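Local coordinates for protein inositol dehydrogenase (Lactobacillus casei, PDB 4MKX) that probably oxidises scyllo-inositol with NAD as cofactor, as a Rossmann-fold sugar alcohol dehydrogenase of the Gfo/Idh/MocA family, at residues Glu110-Leu115 against Met195-Ile200. Sequence-based numbering, arbitrary orientation.
Sequences EKPIGL and MSIHDI
Lys111 crosses His198 at about a right angle, and this meeting of a lysine with a histidine illustrates how two domains can face each other: between 110-115 and 195-200 the side chains meet through carbon, and the polar link runs through a water. Lys111 CG lies 3.7 Å from His198 CE1, while Lys111 CE comes equally near His198 NE2. With CG placed between the backbone N and the carbonyl carbon (chi1 64°) and a bend at chi2, the lysine chain runs past the imidazole, and its NZ goes on to a weak hydrogen bond with the carbonyl oxygen of Asp194.

A second, apolar contact pairs Pro112 CB with Ile197 CD1, 3.6 Å apart. The peptide bond before Pro112 is cis, within the Glu-Lys-Pro motif characteristic of the Gfo/Idh/MocA family.

One water donates to Glu110 OE1 at 2.8 Å and accepts a weak bond from His198 NE2 at 3.3 Å. Glu110 OE1 also receives Lys111 N, 35° out of the carboxylate plane and on its anti side, while OE2 is held by His32.

With an alanine here instead of Lys111, the carbons beside the imidazole are gone, which is likely to leave a gap there, give His198 more freedom to turn and cost the Asp194 carbonyl this weak partner.

The contact thus joins the loop after strand 106-109 to the start of helix 197-207 in the C-terminal domain. Its chemistry, a lysine and a histidine meeting in the interdomain cleft beside a water bridge whose histidine leg is weak, is consistent with an active-site pair, as in relatives.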
# COMPACT_ATOMS: atom_id res chain seq x y z
N GLU A 110 7.85 -11.62 32.91
CA GLU A 110 7.07 -11.83 31.70
C GLU A 110 5.61 -12.09 32.01
O GLU A 110 5.24 -12.47 33.13
CB GLU A 110 7.62 -13.00 30.87
CG GLU A 110 8.68 -12.57 29.86
CD GLU A 110 8.13 -11.58 28.85
OE1 GLU A 110 6.91 -11.56 28.60
OE2 GLU A 110 8.93 -10.80 28.28
N LYS A 111 4.76 -11.86 31.01
CA LYS A 111 3.36 -12.25 31.11
C LYS A 111 3.22 -13.76 31.06
O LYS A 111 4.12 -14.46 30.58
CB LYS A 111 2.56 -11.59 29.97
CG LYS A 111 2.95 -12.06 28.55
CD LYS A 111 2.12 -13.27 28.09
CE LYS A 111 2.68 -13.89 26.81
NZ LYS A 111 1.98 -15.16 26.46
N PRO A 112 2.10 -14.29 31.57
CA PRO A 112 1.09 -13.61 32.38
C PRO A 112 1.63 -13.51 33.78
O PRO A 112 2.64 -14.17 34.07
CB PRO A 112 -0.09 -14.59 32.37
CG PRO A 112 0.54 -15.93 32.23
CD PRO A 112 1.79 -15.72 31.39
N ILE A 113 1.01 -12.72 34.64
CA ILE A 113 1.51 -12.64 36.01
C ILE A 113 1.38 -13.98 36.72
O ILE A 113 2.23 -14.37 37.52
CB ILE A 113 0.82 -11.49 36.79
CG1 ILE A 113 1.55 -11.22 38.11
CG2 ILE A 113 -0.68 -11.76 37.02
CD1 ILE A 113 1.13 -9.92 38.76
N GLY A 114 0.30 -14.70 36.40
CA GLY A 114 0.02 -15.97 37.02
C GLY A 114 -1.24 -16.53 36.39
O GLY A 114 -1.81 -15.91 35.48
N LEU A 115 -1.69 -17.68 36.88
CA LEU A 115 -2.80 -18.40 36.25
C LEU A 115 -4.04 -18.52 37.13
O LEU A 115 -5.15 -18.75 36.63
CB LEU A 115 -2.33 -19.80 35.85
CG LEU A 115 -1.08 -19.78 34.97
CD1 LEU A 115 -0.53 -21.17 34.79
CD2 LEU A 115 -1.41 -19.15 33.63
N MET A 195 -2.21 -16.52 23.48
CA MET A 195 -2.10 -15.61 22.34
C MET A 195 -2.76 -14.24 22.53
O MET A 195 -2.36 -13.27 21.88
CB MET A 195 -2.70 -16.26 21.08
CG MET A 195 -1.90 -17.43 20.55
SD MET A 195 -0.23 -16.93 20.09
CE MET A 195 -0.56 -15.95 18.63
N SER A 196 -3.76 -14.15 23.40
CA SER A 196 -4.58 -12.94 23.43
C SER A 196 -4.33 -12.01 24.61
O SER A 196 -4.95 -10.95 24.67
CB SER A 196 -6.06 -13.31 23.40
OG SER A 196 -6.35 -14.11 22.27
N ILE A 197 -3.47 -12.41 25.54
CA ILE A 197 -3.21 -11.57 26.70
C ILE A 197 -2.69 -10.19 26.30
O ILE A 197 -3.10 -9.19 26.88
CB ILE A 197 -2.26 -12.25 27.71
CG1 ILE A 197 -2.98 -13.41 28.39
CG2 ILE A 197 -1.84 -11.27 28.80
CD1 ILE A 197 -2.37 -13.84 29.72
N HIS A 198 -1.80 -10.13 25.31
CA HIS A 198 -1.31 -8.83 24.87
C HIS A 198 -2.41 -7.99 24.24
O HIS A 198 -2.41 -6.77 24.36
CB HIS A 198 -0.16 -8.97 23.87
CG HIS A 198 1.09 -9.54 24.44
ND1 HIS A 198 1.82 -8.90 25.43
CD2 HIS A 198 1.77 -10.68 24.15
CE1 HIS A 198 2.88 -9.63 25.73
NE2 HIS A 198 2.88 -10.70 24.96
N ASP A 199 -3.34 -8.65 23.56
CA ASP A 199 -4.46 -7.94 22.95
C ASP A 199 -5.41 -7.39 24.02
O ASP A 199 -5.88 -6.26 23.90
CB ASP A 199 -5.21 -8.87 22.00
CG ASP A 199 -4.38 -9.26 20.80
OD1 ASP A 199 -3.87 -8.35 20.10
OD2 ASP A 199 -4.22 -10.47 20.55
N ILE A 200 -5.67 -8.19 25.05
CA ILE A 200 -6.47 -7.72 26.17
C ILE A 200 -5.82 -6.49 26.80
O ILE A 200 -6.48 -5.47 27.02
CB ILE A 200 -6.68 -8.84 27.20
CG1 ILE A 200 -7.64 -9.89 26.62
CG2 ILE A 200 -7.26 -8.28 28.50
CD1 ILE A 200 -7.54 -11.23 27.31
O HOH W 1 6.01 -11.09 26.02